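Local coordinates for protein SusD homolog (Bacteroides thetaiotaomicron VPI-5482, PDB 3IHV) that probably binds sugars at the cell surface, as an outer-membrane protein of the SusD family, at residues 406-411 against 417-422; 225-230 against 398-403; 424-429 against 456-461; 440-445 against 449-454. All coordinates share one frame; numbering follows the deposited sequence. Where two conformers were deposited one is given.

The four contacts form one helical cluster on the same side of the chain's centre. Helix 397-412 takes part in contacts 1 and 2, helix 417-430 in contacts 1 and 3, and helix 448-463 in contacts 3 and 4. Along the chain contact 2 closes first, reaching back to helix 219-232. Contact 1 follows, then contact 3, with contact 4 nested inside the loop that contact 3 closes. The centres of contacts 1 and 2 lie about 9 Å apart, those of contacts 2 and 4 about 18 Å. The cluster thus ties three consecutive helices to an earlier part of the chain, consistent with the TPR-like helical architecture of SusD proteins.

Contact 1 (406-411 against 417-422); sequences EALNEW and AEAYNA
Leu408 has its CG anti to the carbonyl carbon (chi1 -76°). With an extended second torsion (chi2 167°), this carries CD1 out to Glu418 and Ala419. The touching on the Leu408 side falls mainly to this one methyl. It lies 3.5 Å from Ala419 N, over the backbone of the other helix, and 4.0 Å from Ala419 CB. The same methyl meets the base of the Glu418 side chain, with Leu408 CD1 3.8 Å from Glu418 CB. Nearer the backbones, Leu408 CB and Ala419 CB are 4.1 Å apart. The short alanine is consistent with the close approach: Leu408 CA and Ala419 CA are 6.1 Å apart. No hydrogen bond crosses between the segments. The backbone N of Ala419, next to the methyl, is hydrogen-bonded to Asp416 OD1. Phe451 of helix 448-463 also packs on Ala419. Glu418 is at the solvent side, while Leu408 and Ala419 are buried. The two helices are 397-412 and 417-430, and only four residues separate them. This is a short-linked helical hairpin, a leucine of one helix set against an alanine of the next, consistent with the TPR-like helical pairs of the SusD family.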
loop_
_atom_site.group_PDB
_atom_site.type_symbol
_atom_site.label_atom_id
_atom_site.label_comp_id
_atom_site.label_asym_id
_atom_site.label_seq_id
_atom_site.Cartn_x
_atom_site.Cartn_y
_atom_site.Cartn_z
ATOM N N GLU A 406 -16.786 -1.799 -7.085
ATOM C CA GLU A 406 -16.408 -3.174 -7.452
ATOM C C GLU A 406 -17.309 -4.195 -6.762
ATOM O O GLU A 406 -17.876 -5.075 -7.376
ATOM C CB GLU A 406 -14.929 -3.440 -7.093
ATOM C CG GLU A 406 -14.460 -4.842 -7.410
ATOM C CD GLU A 406 -13.040 -5.111 -6.988
ATOM O OE1 GLU A 406 -12.317 -4.163 -6.536
ATOM O OE2 GLU A 406 -12.641 -6.280 -7.174
ATOM N N ALA A 407 -17.446 -4.047 -5.449
ATOM C CA ALA A 407 -18.211 -5.026 -4.650
ATOM C C ALA A 407 -19.688 -5.010 -4.969
ATOM O O ALA A 407 -20.334 -6.084 -5.038
ATOM C CB ALA A 407 -17.985 -4.776 -3.120
ATOM N N LEU A 408 -20.265 -3.817 -5.151
ATOM C CA LEU A 408 -21.662 -3.752 -5.565
ATOM C C LEU A 408 -21.890 -4.520 -6.864
ATOM O O LEU A 408 -22.852 -5.273 -7.003
ATOM C CB LEU A 408 -22.109 -2.303 -5.761
ATOM C CG LEU A 408 -22.384 -1.498 -4.477
ATOM C CD1 LEU A 408 -22.506 -0.014 -4.812
ATOM C CD2 LEU A 408 -23.671 -2.037 -3.854
ATOM N N ASN A 409 -20.997 -4.320 -7.831
ATOM C CA ASN A 409 -21.145 -4.968 -9.142
ATOM C C ASN A 409 -21.009 -6.465 -8.996
ATOM O O ASN A 409 -21.741 -7.209 -9.631
ATOM C CB ASN A 409 -20.099 -4.406 -10.103
ATOM C CG ASN A 409 -20.179 -5.001 -11.473
ATOM O OD1 ASN A 409 -21.224 -4.964 -12.115
ATOM N ND2 ASN A 409 -19.047 -5.496 -11.967
ATOM N N GLU A 410 -20.100 -6.912 -8.130
ATOM C CA GLU A 410 -19.925 -8.344 -7.930
ATOM C C GLU A 410 -21.142 -8.954 -7.237
ATOM O O GLU A 410 -21.680 -9.997 -7.650
ATOM C CB GLU A 410 -18.680 -8.627 -7.088
ATOM C CG GLU A 410 -17.368 -8.228 -7.699
ATOM C CD GLU A 410 -16.990 -8.986 -8.982
ATOM O OE1 GLU A 410 -17.530 -10.107 -9.237
ATOM O OE2 GLU A 410 -16.134 -8.423 -9.714
ATOM N N TRP A 411 -21.607 -8.296 -6.176
ATOM C CA TRP A 411 -22.772 -8.812 -5.437
ATOM C C TRP A 411 -24.086 -8.814 -6.231
ATOM O O TRP A 411 -24.811 -9.840 -6.276
ATOM C CB TRP A 411 -22.893 -8.018 -4.143
ATOM C CG TRP A 411 -24.104 -8.160 -3.395
ATOM C CD1 TRP A 411 -24.852 -9.287 -3.214
ATOM C CD2 TRP A 411 -24.711 -7.141 -2.592
ATOM N NE1 TRP A 411 -25.916 -9.008 -2.412
ATOM C CE2 TRP A 411 -25.844 -7.705 -2.000
ATOM C CE3 TRP A 411 -24.388 -5.808 -2.318
ATOM C CZ2 TRP A 411 -26.698 -6.975 -1.160
ATOM C CZ3 TRP A 411 -25.222 -5.073 -1.498
ATOM C CH2 TRP A 411 -26.362 -5.669 -0.908
ATOM N N ALA A 417 -26.864 2.487 -9.454
ATOM C CA ALA A 417 -26.594 3.903 -9.312
ATOM C C ALA A 417 -25.491 4.192 -8.322
ATOM O O ALA A 417 -24.649 5.064 -8.543
ATOM C CB ALA A 417 -27.913 4.690 -8.935
ATOM N N GLU A 418 -25.496 3.484 -7.199
ATOM C CA GLU A 418 -24.486 3.726 -6.182
ATOM C C GLU A 418 -23.102 3.345 -6.680
ATOM O O GLU A 418 -22.122 4.058 -6.426
ATOM C CB GLU A 418 -24.814 3.001 -4.893
ATOM C CG GLU A 418 -25.957 3.635 -4.164
ATOM C CD GLU A 418 -27.302 3.419 -4.816
ATOM O OE1 GLU A 418 -27.640 2.270 -5.246
ATOM O OE2 GLU A 418 -28.051 4.422 -4.883
ATOM N N ALA A 419 -23.032 2.253 -7.428
ATOM C CA ALA A 419 -21.758 1.825 -8.023
ATOM C C ALA A 419 -21.247 2.884 -9.020
ATOM O O ALA A 419 -20.092 3.293 -8.953
ATOM C CB ALA A 419 -21.897 0.494 -8.688
ATOM N N TYR A 420 -22.117 3.328 -9.907
ATOM C CA TYR A 420 -21.753 4.377 -10.845
ATOM C C TYR A 420 -21.350 5.679 -10.162
ATOM O O TYR A 420 -20.382 6.319 -10.548
ATOM C CB TYR A 420 -22.897 4.635 -11.816
ATOM C CG TYR A 420 -22.833 3.818 -13.076
ATOM C CD1 TYR A 420 -21.929 4.156 -14.065
ATOM C CD2 TYR A 420 -23.702 2.755 -13.308
ATOM C CE1 TYR A 420 -21.882 3.440 -15.250
ATOM C CE2 TYR A 420 -23.669 2.054 -14.493
ATOM C CZ TYR A 420 -22.740 2.395 -15.444
ATOM O OH TYR A 420 -22.680 1.731 -16.633
ATOM N N ASN A 421 -22.101 6.080 -9.137
ATOM C CA ASN A 421 -21.796 7.317 -8.438
ATOM C C ASN A 421 -20.423 7.274 -7.782
ATOM O O ASN A 421 -19.699 8.277 -7.795
ATOM C CB ASN A 421 -22.885 7.677 -7.407
ATOM C CG ASN A 421 -24.202 8.111 -8.046
ATOM O OD1 ASN A 421 -24.262 8.496 -9.219
ATOM N ND2 ASN A 421 -25.275 8.052 -7.266
ATOM N N ALA A 422 -20.060 6.114 -7.235
ATOM C CA ALA A 422 -18.786 5.955 -6.523
ATOM C C ALA A 422 -17.624 6.044 -7.498
ATOM O O ALA A 422 -16.690 6.852 -7.292
ATOM C CB ALA A 422 -18.755 4.627 -5.751
#

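Contact 2 (225-230 against 398-403); sequences KTARIL and ADVLLL
Ala227 on helix 219-232 faces Val400 on helix 397-412, and their CA atoms are the nearest CA pair of the two segments, 6.8 Å apart. Val400 is the centre of the contact. Its CG1 methyl meets two side chains of the other helix, one turn apart. On one side Val400 CG1 is 3.8 Å from Leu230 CD2. On another it is 4.2 Å from Ala227 CB. The two directions of approach are roughly at a right angle at CG1, so the methyl sits in the corner between the alanine and the leucine. The torsions explain which branches are used. CG1 of Val400 stands opposite the backbone N (chi1 -179°), which aims it at helix 219-232. In Leu230 CG is anti to the backbone N (chi1 174°), and of its two methyls CD2 is the one that continues the chain outward, anti to CA, and reaches the valine. The Leu230 and Val400 side chains cross at about a right angle. Because Ala227 has only a methyl, its backbone can lie near the valine.

All three residues are buried. Thr203 of helix 195-210 also packs on Ala227, and His236 touches Leu230. Next to Val400, Asp399 forms salt bridges with Lys204 and Arg459, so polar ties to two other helices lie beside this apolar patch. Within the contact itself no hydrogen bond or charge pair crosses. The join between the two helices, which lie far apart in sequence, therefore depends here on methyl-to-methyl van der Waals contact and on the exclusion of water, not on directional bonds.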
loop_
_atom_site.group_PDB
_atom_site.type_symbol
_atom_site.label_atom_id
_atom_site.label_comp_id
_atom_site.label_asym_id
_atom_site.label_seq_id
_atom_site.Cartn_x
_atom_site.Cartn_y
_atom_site.Cartn_z
ATOM N N LYS A 225 -21.734 -3.466 1.909
ATOM C CA LYS A 225 -22.478 -2.920 3.057
ATOM C C LYS A 225 -21.592 -2.078 3.981
ATOM O O LYS A 225 -22.025 -1.051 4.516
ATOM C CB LYS A 225 -23.178 -4.025 3.809
ATOM C CG LYS A 225 -24.344 -4.565 2.990
ATOM C CD LYS A 225 -25.161 -5.611 3.711
ATOM C CE LYS A 225 -26.413 -5.921 2.908
ATOM N NZ LYS A 225 -27.266 -6.890 3.615
ATOM N N THR A 226 -20.370 -2.530 4.182
ATOM C CA THR A 226 -19.407 -1.809 4.996
ATOM C C THR A 226 -19.061 -0.476 4.336
ATOM O O THR A 226 -19.098 0.581 4.971
ATOM C CB THR A 226 -18.161 -2.655 5.210
ATOM O OG1 THR A 226 -18.557 -3.885 5.804
ATOM C CG2 THR A 226 -17.177 -1.938 6.151
ATOM N N ALA A 227 -18.699 -0.513 3.051
ATOM C CA ALA A 227 -18.370 0.743 2.336
ATOM C C ALA A 227 -19.554 1.708 2.340
ATOM O O ALA A 227 -19.363 2.914 2.477
ATOM C CB ALA A 227 -17.940 0.475 0.908
ATOM N N ARG A 228 -20.769 1.194 2.167
ATOM C CA ARG A 228 -21.975 2.036 2.202
ATOM C C ARG A 228 -22.042 2.896 3.475
ATOM O O ARG A 228 -22.388 4.077 3.422
ATOM C CB ARG A 228 -23.233 1.154 2.105
ATOM C CG ARG A 228 -24.566 1.892 2.072
ATOM C CD ARG A 228 -25.745 0.898 2.213
ATOM N NE ARG A 228 -25.962 0.087 1.016
ATOM C CZ ARG A 228 -26.585 -1.088 0.988
ATOM N NH1 ARG A 228 -27.011 -1.666 2.100
ATOM N NH2 ARG A 228 -26.724 -1.718 -0.169
ATOM N N ILE A 229 -21.738 2.293 4.629
ATOM C CA ILE A 229 -21.801 3.012 5.907
ATOM C C ILE A 229 -20.843 4.195 5.821
ATOM O O ILE A 229 -21.212 5.351 6.139
ATOM C CB ILE A 229 -21.371 2.064 7.098
ATOM C CG1 ILE A 229 -22.457 0.992 7.308
ATOM C CG2 ILE A 229 -21.133 2.853 8.401
ATOM C CD1 ILE A 229 -22.022 -0.169 8.171
ATOM N N LEU A 230 -19.639 3.910 5.337
ATOM C CA LEU A 230 -18.609 4.962 5.226
ATOM C C LEU A 230 -19.002 6.057 4.218
ATOM O O LEU A 230 -18.903 7.260 4.515
ATOM C CB LEU A 230 -17.274 4.359 4.878
ATOM C CG LEU A 230 -16.130 5.346 4.599
ATOM C CD1 LEU A 230 -15.954 6.338 5.742
ATOM C CD2 LEU A 230 -14.795 4.601 4.283
ATOM N N ALA A 398 -10.494 7.282 -2.020
ATOM C CA ALA A 398 -10.765 6.930 -3.425
ATOM C C ALA A 398 -10.741 5.402 -3.651
ATOM O O ALA A 398 -11.489 4.870 -4.442
ATOM C CB ALA A 398 -9.760 7.616 -4.377
ATOM N N ASP A 399 -9.818 4.734 -2.979
ATOM C CA ASP A 399 -9.666 3.258 -3.038
ATOM C C ASP A 399 -10.966 2.645 -2.536
ATOM O O ASP A 399 -11.568 1.738 -3.172
ATOM C CB ASP A 399 -8.457 2.900 -2.164
ATOM C CG ASP A 399 -7.976 1.454 -2.296
ATOM O OD1 ASP A 399 -8.708 0.581 -2.794
ATOM O OD2 ASP A 399 -6.828 1.198 -1.846
ATOM N N VAL A 400 -11.480 3.181 -1.424
ATOM C CA VAL A 400 -12.717 2.670 -0.872
ATOM C C VAL A 400 -13.902 2.922 -1.816
ATOM O O VAL A 400 -14.719 2.024 -2.005
ATOM C CB VAL A 400 -13.030 3.213 0.538
ATOM C CG1 VAL A 400 -14.345 2.590 1.059
ATOM C CG2 VAL A 400 -11.850 2.931 1.528
ATOM N N LEU A 401 -13.969 4.096 -2.449
ATOM C CA LEU A 401 -15.053 4.328 -3.420
ATOM C C LEU A 401 -14.970 3.282 -4.537
ATOM O O LEU A 401 -15.976 2.719 -4.948
ATOM C CB LEU A 401 -15.013 5.725 -4.034
ATOM C CG LEU A 401 -15.412 6.865 -3.093
ATOM C CD1 LEU A 401 -15.158 8.264 -3.717
ATOM C CD2 LEU A 401 -16.863 6.737 -2.631
ATOM N N LEU A 402 -13.755 3.027 -5.011
ATOM C CA LEU A 402 -13.615 2.052 -6.107
ATOM C C LEU A 402 -13.981 0.633 -5.622
ATOM O O LEU A 402 -14.620 -0.144 -6.356
ATOM C CB LEU A 402 -12.217 2.101 -6.695
ATOM C CG LEU A 402 -11.865 3.397 -7.432
ATOM C CD1 LEU A 402 -10.459 3.375 -8.024
ATOM C CD2 LEU A 402 -12.875 3.674 -8.542
ATOM N N LEU A 403 -13.624 0.308 -4.364
ATOM C CA LEU A 403 -13.999 -0.999 -3.792
ATOM C C LEU A 403 -15.504 -1.137 -3.676
ATOM O O LEU A 403 -16.064 -2.232 -3.881
ATOM C CB LEU A 403 -13.368 -1.198 -2.404
ATOM C CG LEU A 403 -11.856 -1.416 -2.397
ATOM C CD1 LEU A 403 -11.324 -1.353 -0.970
ATOM C CD2 LEU A 403 -11.540 -2.800 -3.053
#

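Contact 3 (424-429 against 456-461); sequences NAVRRR and RKERSY
The guanidinium of Arg427 meets the carboxylate of Glu458 at its edge, and the two planes are turned 87° apart. Tyr461 also comes to the guanidinium edge, with its ring atom CD2 4.5 Å from Arg427 NH1, edge against edge. One face of the Tyr461 ring carries Lys457 CG, 3.8 Å above the plane and shifted toward the rim, and the ring also stacks with Trp312. The salt bridge is a single hydrogen bond. Arg427 NH1 donates to Glu458 OE1 over 2.8 Å at an N-H...O angle of 158°. OE1 accepts on its syn lone pair and lies close to the guanidinium plane. The Arg427 chain bends at its second and third torsions, which folds the head back toward Glu458. The other oxygen, Glu458 OE2, has a second arginine, Arg320, so the buried carboxylate is held between two positive groups, which probably favours its charged form. Val426 CG1 adds an apolar neighbour, 4.1 Å from Glu458 OE2. Helices 417-430 and 448-463 run in roughly the same direction here, at 37°, with segment axes 11.2 Å apart. Helix 397-412 packs against both, through Leu401 on Val426 and Leu402 on Glu458, and helix 320-324 supplies Arg320.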
loop_
_atom_site.group_PDB
_atom_site.type_symbol
_atom_site.label_atom_id
_atom_site.label_comp_id
_atom_site.label_asym_id
_atom_site.label_seq_id
_atom_site.Cartn_x
_atom_site.Cartn_y
_atom_site.Cartn_z
ATOM N N ASN A 424 -17.714 7.272 -10.635
ATOM C CA ASN A 424 -17.741 8.597 -11.314
ATOM C C ASN A 424 -17.223 9.722 -10.422
ATOM O O ASN A 424 -16.609 10.660 -10.931
ATOM C CB ASN A 424 -19.091 8.872 -11.942
ATOM C CG ASN A 424 -19.320 8.049 -13.198
ATOM O OD1 ASN A 424 -18.353 7.613 -13.839
ATOM N ND2 ASN A 424 -20.580 7.814 -13.535
ATOM N N ALA A 425 -17.344 9.590 -9.095
ATOM C CA ALA A 425 -16.766 10.614 -8.203
ATOM C C ALA A 425 -15.268 10.614 -8.378
ATOM O O ALA A 425 -14.628 11.687 -8.475
ATOM C CB ALA A 425 -17.103 10.356 -6.739
ATOM N N VAL A 426 -14.710 9.403 -8.423
ATOM C CA VAL A 426 -13.283 9.240 -8.623
ATOM C C VAL A 426 -12.821 9.749 -10.015
ATOM O O VAL A 426 -11.825 10.480 -10.110
ATOM C CB VAL A 426 -12.834 7.805 -8.393
ATOM C CG1 VAL A 426 -11.360 7.642 -8.776
ATOM C CG2 VAL A 426 -13.065 7.440 -6.926
ATOM N N ARG A 427 -13.558 9.410 -11.056
ATOM C CA ARG A 427 -13.228 9.866 -12.415
ATOM C C ARG A 427 -13.313 11.404 -12.527
ATOM O O ARG A 427 -12.456 12.050 -13.138
ATOM C CB ARG A 427 -14.230 9.297 -13.422
ATOM C CG ARG A 427 -14.410 7.788 -13.490
ATOM C CD ARG A 427 -13.550 7.117 -14.404
ATOM N NE ARG A 427 -13.611 7.667 -15.773
ATOM C CZ ARG A 427 -12.587 7.569 -16.615
ATOM N NH1 ARG A 427 -11.488 6.903 -16.250
ATOM N NH2 ARG A 427 -12.639 8.145 -17.808
ATOM N N ARG A 428 -14.346 11.995 -11.943
ATOM C CA ARG A 428 -14.499 13.443 -12.025
ATOM C C ARG A 428 -13.325 14.163 -11.367
ATOM O O ARG A 428 -12.771 15.118 -11.891
ATOM C CB ARG A 428 -15.835 13.845 -11.387
ATOM C CG ARG A 428 -17.010 13.382 -12.255
ATOM C CD ARG A 428 -18.331 13.524 -11.554
ATOM N NE ARG A 428 -19.428 13.090 -12.387
ATOM C CZ ARG A 428 -20.718 13.229 -12.075
ATOM N NH1 ARG A 428 -21.089 13.794 -10.926
ATOM N NH2 ARG A 428 -21.656 12.801 -12.920
ATOM N N ARG A 429 -12.954 13.717 -10.173
ATOM C CA ARG A 429 -11.832 14.351 -9.508
ATOM C C ARG A 429 -10.571 14.155 -10.382
ATOM O O ARG A 429 -9.751 15.086 -10.512
ATOM C CB ARG A 429 -11.668 13.768 -8.093
ATOM C CG ARG A 429 -10.750 14.531 -7.179
ATOM C CD ARG A 429 -9.298 14.126 -7.316
ATOM N NE ARG A 429 -9.062 12.787 -6.847
ATOM C CZ ARG A 429 -8.789 12.438 -5.593
ATOM N NH1 ARG A 429 -8.736 13.347 -4.613
ATOM N NH2 ARG A 429 -8.548 11.169 -5.317
ATOM N N ARG A 456 -11.528 -2.352 -12.602
ATOM C CA ARG A 456 -10.162 -2.888 -12.482
ATOM C C ARG A 456 -9.126 -1.936 -13.114
ATOM O O ARG A 456 -8.046 -1.691 -12.540
ATOM C CB ARG A 456 -10.109 -4.308 -13.038
ATOM C CG ARG A 456 -10.968 -5.253 -12.211
ATOM C CD ARG A 456 -10.873 -6.692 -12.671
ATOM N NE ARG A 456 -11.517 -7.636 -11.749
ATOM C CZ ARG A 456 -11.503 -8.959 -11.904
ATOM N NH1 ARG A 456 -10.856 -9.523 -12.939
ATOM N NH2 ARG A 456 -12.126 -9.732 -11.032
ATOM N N LYS A 457 -9.492 -1.323 -14.250
ATOM C CA LYS A 457 -8.638 -0.343 -14.897
ATOM C C LYS A 457 -8.538 0.949 -14.074
ATOM O O LYS A 457 -7.439 1.546 -13.913
ATOM C CB LYS A 457 -9.158 -0.031 -16.316
ATOM C CG LYS A 457 -8.255 0.897 -17.077
ATOM C CD LYS A 457 -8.671 1.019 -18.566
ATOM C CE LYS A 457 -9.952 1.774 -18.707
ATOM N NZ LYS A 457 -10.189 2.078 -20.134
ATOM N N GLU A 458 -9.675 1.396 -13.545
ATOM C CA GLU A 458 -9.698 2.648 -12.762
ATOM C C GLU A 458 -8.756 2.571 -11.583
ATOM O O GLU A 458 -8.133 3.561 -11.211
ATOM C CB GLU A 458 -11.123 2.969 -12.303
ATOM C CG GLU A 458 -11.259 4.357 -11.805
ATOM C CD GLU A 458 -11.050 5.395 -12.906
ATOM O OE1 GLU A 458 -11.417 5.109 -14.074
ATOM O OE2 GLU A 458 -10.515 6.486 -12.598
ATOM N N ARG A 459 -8.653 1.390 -10.968
ATOM C CA ARG A 459 -7.726 1.196 -9.867
ATOM C C ARG A 459 -6.288 1.490 -10.265
ATOM O O ARG A 459 -5.523 2.070 -9.456
ATOM C CB ARG A 459 -7.865 -0.209 -9.257
ATOM C CG ARG A 459 -9.218 -0.416 -8.549
ATOM C CD ARG A 459 -9.268 -1.754 -7.836
ATOM N NE ARG A 459 -8.364 -1.809 -6.682
ATOM C CZ ARG A 459 -8.584 -1.198 -5.521
ATOM N NH1 ARG A 459 -9.681 -0.451 -5.301
ATOM N NH2 ARG A 459 -7.660 -1.280 -4.583
ATOM N N SER A 460 -5.908 1.129 -11.498
ATOM C CA SER A 460 -4.576 1.476 -11.977
ATOM C C SER A 460 -4.443 2.976 -12.150
ATOM O O SER A 460 -3.446 3.554 -11.715
ATOM C CB SER A 460 -4.216 0.712 -13.256
ATOM O OG SER A 460 -4.881 1.198 -14.398
ATOM N N TYR A 461 -5.439 3.639 -12.747
ATOM C CA TYR A 461 -5.386 5.100 -12.959
ATOM C C TYR A 461 -5.456 5.906 -11.669
ATOM O O TYR A 461 -4.821 6.972 -11.563
ATOM C CB TYR A 461 -6.469 5.562 -13.946
ATOM C CG TYR A 461 -6.342 4.987 -15.360
ATOM C CD1 TYR A 461 -5.124 4.523 -15.863
ATOM C CD2 TYR A 461 -7.407 5.045 -16.234
ATOM C CE1 TYR A 461 -5.006 4.067 -17.163
ATOM C CE2 TYR A 461 -7.291 4.619 -17.550
ATOM C CZ TYR A 461 -6.092 4.130 -18.005
ATOM O OH TYR A 461 -5.990 3.701 -19.308
#

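Contact 4 (440-445 against 449-454); sequences CDLPQG and TSFREA
Leu442 packs on Ala454 and Phe451, closing a helix-loop-helix connection in the SusD-family region. The loop after helix 417-430 folds against helix 448-463, the helix it leads into. One methyl, Leu442 CD2, makes both contacts. It lies 3.5 Å from Ala454 CB, a close methyl-to-methyl approach, and 4.0 Å from Phe451 CE1. The methyl comes to the Phe451 ring obliquely, and the leucine and phenylalanine side chains cross at about a right angle. Phe451 and Ala454 are three residues apart, so they lie on adjacent turns of one helix side. The first torsion of Phe451 puts CG opposite the backbone N (chi1 -169°), and this brings the end of the ring nearer the loop. In Leu442 the chi2 of 66° folds CD1 back and leaves CD2 extended, anti to CA, toward the helix. No hydrogen bond crosses between the two segments.

The next shell adds further contacts to both partners. Tyr420 of helix 417-430 meets the Phe451 ring edge to face, and its hydroxyl is hydrogen-bonded to the carbonyl of Pro443, so one side chain braces both the ring and the loop. The loop is also held by Asp441, which forms a salt bridge with Arg428, and by the carbonyl of Cys440, which accepts from Arg427 NE. The backbone at the packed leucine is itself tethered: Leu442 N is hydrogen-bonded to Asn424 OD1.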
loop_
_atom_site.group_PDB
_atom_site.type_symbol
_atom_site.label_atom_id
_atom_site.label_comp_id
_atom_site.label_asym_id
_atom_site.label_seq_id
_atom_site.Cartn_x
_atom_site.Cartn_y
_atom_site.Cartn_z
ATOM N N CYS A 440 -15.789 12.606 -18.846
ATOM C CA CYS A 440 -15.047 11.798 -17.895
ATOM C C CYS A 440 -15.823 10.641 -17.299
ATOM O O CYS A 440 -15.208 9.644 -16.875
ATOM C CB CYS A 440 -14.518 12.656 -16.722
ATOM S SG CYS A 440 -15.769 13.514 -15.726
ATOM N N ASP A 441 -17.150 10.761 -17.202
ATOM C CA ASP A 441 -17.942 9.698 -16.556
ATOM C C ASP A 441 -17.894 8.387 -17.296
ATOM O O ASP A 441 -17.837 8.384 -18.518
ATOM C CB ASP A 441 -19.426 10.062 -16.430
ATOM C CG ASP A 441 -19.713 11.074 -15.351
ATOM O OD1 ASP A 441 -18.839 11.396 -14.523
ATOM O OD2 ASP A 441 -20.862 11.560 -15.313
ATOM N N LEU A 442 -17.924 7.277 -16.555
ATOM C CA LEU A 442 -18.138 5.979 -17.170
ATOM C C LEU A 442 -19.551 6.038 -17.681
ATOM O O LEU A 442 -20.454 6.437 -16.930
ATOM C CB LEU A 442 -18.089 4.782 -16.214
ATOM C CG LEU A 442 -16.801 4.114 -15.801
ATOM C CD1 LEU A 442 -16.024 5.067 -14.994
ATOM C CD2 LEU A 442 -17.081 2.826 -14.982
ATOM N N PRO A 443 -19.771 5.609 -18.934
ATOM C CA PRO A 443 -21.072 5.607 -19.531
ATOM C C PRO A 443 -22.020 4.585 -18.917
ATOM O O PRO A 443 -21.574 3.572 -18.452
ATOM C CB PRO A 443 -20.792 5.193 -20.975
ATOM C CG PRO A 443 -19.650 4.328 -20.870
ATOM C CD PRO A 443 -18.774 4.954 -19.813
ATOM N N GLN A 444 -23.302 4.934 -18.885
ATOM C CA GLN A 444 -24.378 4.021 -18.557
ATOM C C GLN A 444 -24.380 2.955 -19.635
ATOM O O GLN A 444 -23.840 3.167 -20.740
ATOM C CB GLN A 444 -25.734 4.719 -18.581
ATOM C CG GLN A 444 -25.913 5.730 -17.515
ATOM C CD GLN A 444 -25.871 5.119 -16.125
ATOM O OE1 GLN A 444 -26.688 4.284 -15.787
ATOM N NE2 GLN A 444 -24.939 5.562 -15.325
ATOM N N GLY A 445 -25.033 1.832 -19.343
ATOM C CA GLY A 445 -25.117 0.746 -20.300
ATOM C C GLY A 445 -24.105 -0.363 -20.132
ATOM O O GLY A 445 -24.141 -1.353 -20.877
ATOM N N THR A 449 -19.681 -7.608 -16.708
ATOM C CA THR A 449 -18.331 -7.816 -17.216
ATOM C C THR A 449 -17.605 -6.549 -17.576
ATOM O O THR A 449 -16.446 -6.364 -17.195
ATOM C CB THR A 449 -18.383 -8.695 -18.445
ATOM O OG1 THR A 449 -18.967 -9.940 -18.053
ATOM C CG2 THR A 449 -16.962 -8.920 -19.006
ATOM N N SER A 450 -18.277 -5.665 -18.309
ATOM C CA SER A 450 -17.630 -4.447 -18.734
ATOM C C SER A 450 -17.432 -3.465 -17.587
ATOM O O SER A 450 -16.456 -2.711 -17.571
ATOM C CB SER A 450 -18.367 -3.829 -19.933
ATOM O OG SER A 450 -19.705 -3.450 -19.616
ATOM N N PHE A 451 -18.346 -3.457 -16.618
ATOM C CA PHE A 451 -18.150 -2.582 -15.449
ATOM C C PHE A 451 -16.978 -3.091 -14.617
ATOM O O PHE A 451 -16.136 -2.307 -14.134
ATOM C CB PHE A 451 -19.424 -2.513 -14.628
ATOM C CG PHE A 451 -19.385 -1.451 -13.593
ATOM C CD1 PHE A 451 -19.826 -0.171 -13.891
ATOM C CD2 PHE A 451 -18.939 -1.746 -12.312
ATOM C CE1 PHE A 451 -19.812 0.831 -12.909
ATOM C CE2 PHE A 451 -18.932 -0.782 -11.329
ATOM C CZ PHE A 451 -19.357 0.514 -11.627
ATOM N N ARG A 452 -16.886 -4.401 -14.491
ATOM C CA ARG A 452 -15.776 -5.024 -13.786
ATOM C C ARG A 452 -14.434 -4.609 -14.409
ATOM O O ARG A 452 -13.489 -4.208 -13.696
ATOM C CB ARG A 452 -15.928 -6.530 -13.795
ATOM C CG ARG A 452 -14.704 -7.229 -13.131
ATOM C CD ARG A 452 -14.770 -8.720 -13.196
ATOM N NE ARG A 452 -15.871 -9.250 -12.438
ATOM C CZ ARG A 452 -16.940 -9.853 -12.945
ATOM N NH1 ARG A 452 -17.093 -10.040 -14.255
ATOM N NH2 ARG A 452 -17.883 -10.256 -12.129
ATOM N N GLU A 453 -14.366 -4.667 -15.745
ATOM C CA GLU A 453 -13.161 -4.304 -16.483
ATOM C C GLU A 453 -12.858 -2.837 -16.249
ATOM O O GLU A 453 -11.680 -2.479 -15.991
ATOM C CB GLU A 453 -13.337 -4.616 -17.985
ATOM N N ALA A 454 -13.900 -1.988 -16.259
ATOM C CA ALA A 454 -13.706 -0.550 -16.030
ATOM C C ALA A 454 -13.175 -0.267 -14.653
ATOM O O ALA A 454 -12.260 0.569 -14.501
ATOM C CB ALA A 454 -15.043 0.264 -16.256
#